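Local structure of syncytin-1 (Homo sapiens, 5HA6) at residues 36-41 and 107-111. The protein probably drives cell-cell membrane fusion as the envelope glycoprotein of an endogenous retrovirus, through its fusion subunit. The protein carries 1 engineered substitution. Numbering follows the deposited sequence. Where two conformers were deposited one is given.
Sequences LNGDME and IQRRA
In the trimeric hairpin of this fusion subunit, helix 93-115 runs back antiparallel along helix 25-71, and here Arg110 of the outer helix reaches Asn37 of the inner one. The guanidinium approaches side-on: NE and NH2 of Arg110 both donate to OD1 of Asn37, at 2.8 Å and 3.0 Å respectively. NH2 approaches OD1 head-on, nearly in line with the C=O bond (166°), whereas the NE bond is more bent at the oxygen. OD1 lies in the guanidinium plane, but the amide is turned 38° from it. Asparagine suits this place because its short side chain offers a neutral acceptor, leaving charge pairing to Glu35 and Asp39 of a neighbouring subunit, which form salt bridges with Arg110 NH1 and NH2, respectively. A face of the guanidinium is covered by Leu36, whose CD2 sits over its centre, 3.4 Å from Arg110 CZ.

Such a six-helix bundle, three inner helices wrapped by three outer ones, is characteristic of class I fusion proteins; the segment axes pass 10.4 Å apart, their N-to-C directions 161° apart, close to antiparallel. Ile107 puts its branched apolar side chain between the helices. Its CG2, anti to the backbone N, lies 3.7 Å from Asn37 CG, while CD1, at the end of the other branch, packs against Met40 CB at 3.9 Å. Glu41, bent at chi2, lays its carboxylate end across both methyl groups of Ile107. A water bridges the polar ends, donating to Glu41 OE1 and accepting from Gln108 NE2.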
ATOM      1  N   LEU A  36      -5.290   5.071 -20.200  1.00 24.33           N
ATOM      2  CA  LEU A  36      -5.527   5.513 -18.842  1.00 22.79           C
ATOM      3  C   LEU A  36      -6.364   4.471 -18.105  1.00 22.14           C
ATOM      4  O   LEU A  36      -5.965   3.955 -17.030  1.00 23.31           O
ATOM      5  CB  LEU A  36      -6.222   6.897 -18.866  1.00 23.73           C
ATOM      6  CG  LEU A  36      -6.667   7.417 -17.473  1.00 23.41           C
ATOM      7  CD1 LEU A  36      -5.482   7.544 -16.580  1.00 25.34           C
ATOM      8  CD2 LEU A  36      -7.396   8.766 -17.539  1.00 24.75           C
ATOM      9  N   ASN A  37      -7.514   4.115 -18.669  1.00 22.87           N
ATOM     10  CA  ASN A  37      -8.395   3.142 -18.009  1.00 22.63           C
ATOM     11  C   ASN A  37      -7.691   1.820 -17.693  1.00 21.82           C
ATOM     12  O   ASN A  37      -7.775   1.315 -16.567  1.00 21.08           O
ATOM     13  CB  ASN A  37      -9.627   2.866 -18.866  1.00 23.91           C
ATOM     14  CG  ASN A  37     -10.654   3.993 -18.797  1.00 26.21           C
ATOM     15  OD1 ASN A  37     -10.482   4.963 -18.049  1.00 24.65           O
ATOM     16  ND2 ASN A  37     -11.713   3.881 -19.607  1.00 27.29           N
ATOM     17  N   GLY A  38      -6.968   1.264 -18.664  1.00 24.49           N
ATOM     18  CA  GLY A  38      -6.279  -0.007 -18.390  1.00 23.47           C
ATOM     19  C   GLY A  38      -5.144   0.072 -17.347  1.00 20.58           C
ATOM     20  O   GLY A  38      -4.914  -0.887 -16.574  1.00 21.20           O
ATOM     21  N   ASP A  39      -4.398   1.170 -17.328  1.00 22.92           N
ATOM     22  CA  ASP A  39      -3.433   1.379 -16.240  1.00 19.55           C
ATOM     23  C   ASP A  39      -4.167   1.483 -14.877  1.00 18.80           C
ATOM     24  O   ASP A  39      -3.829   0.827 -13.897  1.00 19.17           O
ATOM     25  CB  ASP A  39      -2.628   2.660 -16.460  1.00 21.68           C
ATOM     26  CG  ASP A  39      -1.584   2.559 -17.553  1.00 25.48           C
ATOM     27  OD1 ASP A  39      -1.630   1.681 -18.442  1.00 22.45           O
ATOM     28  OD2 ASP A  39      -0.713   3.449 -17.546  1.00 27.85           O
ATOM     29  N   MET A  40      -5.201   2.321 -14.812  1.00 20.22           N
ATOM     30  CA  MET A  40      -5.916   2.526 -13.551  1.00 19.46           C
ATOM     31  C   MET A  40      -6.652   1.306 -13.008  1.00 19.93           C
ATOM     32  O   MET A  40      -6.785   1.174 -11.784  1.00 21.91           O
ATOM     33  CB  MET A  40      -6.910   3.694 -13.704  1.00 19.61           C
ATOM     34  CG  MET A  40      -6.203   4.977 -13.831  1.00 22.21           C
ATOM     35  SD  MET A  40      -5.411   5.440 -12.250  1.00 25.33           S
ATOM     36  CE  MET A  40      -4.519   6.889 -12.668  1.00 37.76           C
ATOM     37  N   GLU A  41      -7.129   0.417 -13.883  1.00 22.05           N
ATOM     38  CA  GLU A  41      -7.683  -0.845 -13.408  1.00 19.55           C
ATOM     39  C   GLU A  41      -6.623  -1.614 -12.610  1.00 19.85           C
ATOM     40  O   GLU A  41      -6.897  -2.161 -11.531  1.00 18.83           O
ATOM     41  CB  GLU A  41      -8.185  -1.715 -14.572  1.00 24.90           C
ATOM     42  CG  GLU A  41      -9.368  -1.181 -15.322  1.00 32.47           C
ATOM     43  CD  GLU A  41     -10.677  -1.289 -14.536  1.00 36.33           C
ATOM     44  OE1 GLU A  41     -11.730  -0.857 -15.067  1.00 38.24           O
ATOM     45  OE2 GLU A  41     -10.670  -1.773 -13.387  1.00 36.66           O
ATOM     46  N   ILE A 107     -13.253   5.402 -14.317  1.00 19.39           N
ATOM     47  CA  ILE A 107     -13.072   4.537 -15.475  1.00 23.00           C
ATOM     48  C   ILE A 107     -14.384   4.271 -16.213  1.00 26.34           C
ATOM     49  O   ILE A 107     -14.501   4.461 -17.453  1.00 24.86           O
ATOM     50  CB  ILE A 107     -12.477   3.199 -15.073  1.00 22.06           C
ATOM     51  CG1 ILE A 107     -11.057   3.428 -14.576  1.00 18.45           C
ATOM     52  CG2 ILE A 107     -12.547   2.185 -16.217  1.00 20.60           C
ATOM     53  CD1 ILE A 107     -10.525   2.272 -13.745  1.00 25.37           C
ATOM     54  N   GLN A 108     -15.380   3.803 -15.502  1.00 22.99           N
ATOM     55  CA  GLN A 108     -16.647   3.522 -16.104  1.00 26.49           C
ATOM     56  C   GLN A 108     -17.238   4.775 -16.714  1.00 25.38           C
ATOM     57  O   GLN A 108     -17.751   4.715 -17.773  1.00 27.21           O
ATOM     58  CB  GLN A 108     -17.605   2.863 -15.115  1.00 31.06           C
ATOM     59  CG  GLN A 108     -17.216   1.460 -14.696  1.00 34.62           C
ATOM     60  CD  GLN A 108     -17.185   0.480 -15.848  1.00 37.76           C
ATOM     61  OE1 GLN A 108     -18.137   0.330 -16.569  1.00 38.31           O
ATOM     62  NE2 GLN A 108     -16.063  -0.154 -16.034  1.00 38.63           N
ATOM     63  N   ARG A 109     -17.113   5.907 -16.054  1.00 25.02           N
ATOM     64  CA  ARG A 109     -17.745   7.106 -16.615  0.61 29.31           C
ATOM     65  C   ARG A 109     -17.086   7.508 -17.931  1.00 28.18           C
ATOM     66  O   ARG A 109     -17.774   7.905 -18.881  1.00 29.74           O
ATOM     67  CB  ARG A 109     -17.695   8.297 -15.651  0.61 28.74           C
ATOM     68  CG  ARG A 109     -18.166   9.630 -16.313  0.61 33.58           C
ATOM     69  CD  ARG A 109     -18.183  10.827 -15.356  0.61 32.91           C
ATOM     70  NE  ARG A 109     -16.834  11.230 -14.931  0.61 29.90           N
ATOM     71  CZ  ARG A 109     -16.584  12.252 -14.118  0.61 34.32           C
ATOM     72  NH1 ARG A 109     -17.577  12.987 -13.635  0.61 35.01           N
ATOM     73  NH2 ARG A 109     -15.337  12.547 -13.782  0.61 34.80           N
ATOM     74  N   ARG A 110     -15.743   7.431 -17.999  1.00 25.75           N
ATOM     75  CA  ARG A 110     -15.077   7.754 -19.274  1.00 26.60           C
ATOM     76  C   ARG A 110     -15.545   6.839 -20.395  1.00 27.74           C
ATOM     77  O   ARG A 110     -15.895   7.290 -21.502  1.00 29.92           O
ATOM     78  CB  ARG A 110     -13.558   7.633 -19.125  1.00 26.10           C
ATOM     79  CG  ARG A 110     -12.965   8.800 -18.340  1.00 25.89           C
ATOM     80  CD  ARG A 110     -11.474   8.811 -18.457  1.00 24.29           C
ATOM     81  NE  ARG A 110     -10.938   7.711 -17.657  1.00 22.50           N
ATOM     82  CZ  ARG A 110     -10.494   7.842 -16.413  1.00 23.93           C
ATOM     83  NH1 ARG A 110     -10.555   9.015 -15.807  1.00 27.59           N
ATOM     84  NH2 ARG A 110     -10.050   6.778 -15.759  1.00 19.90           N
ATOM     85  N   ALA A 111     -15.566   5.542 -20.106  1.00 26.81           N
ATOM     86  CA  ALA A 111     -16.090   4.613 -21.128  1.00 28.37           C
ATOM     87  C   ALA A 111     -17.557   4.924 -21.487  1.00 30.81           C
ATOM     88  O   ALA A 111     -17.996   4.858 -22.651  1.00 35.05           O
ATOM     89  CB  ALA A 111     -15.969   3.201 -20.629  1.00 29.61           C
TER
HETATM   90  O   HOH W   1     -14.257   0.126 -13.465  1.00 32.16           O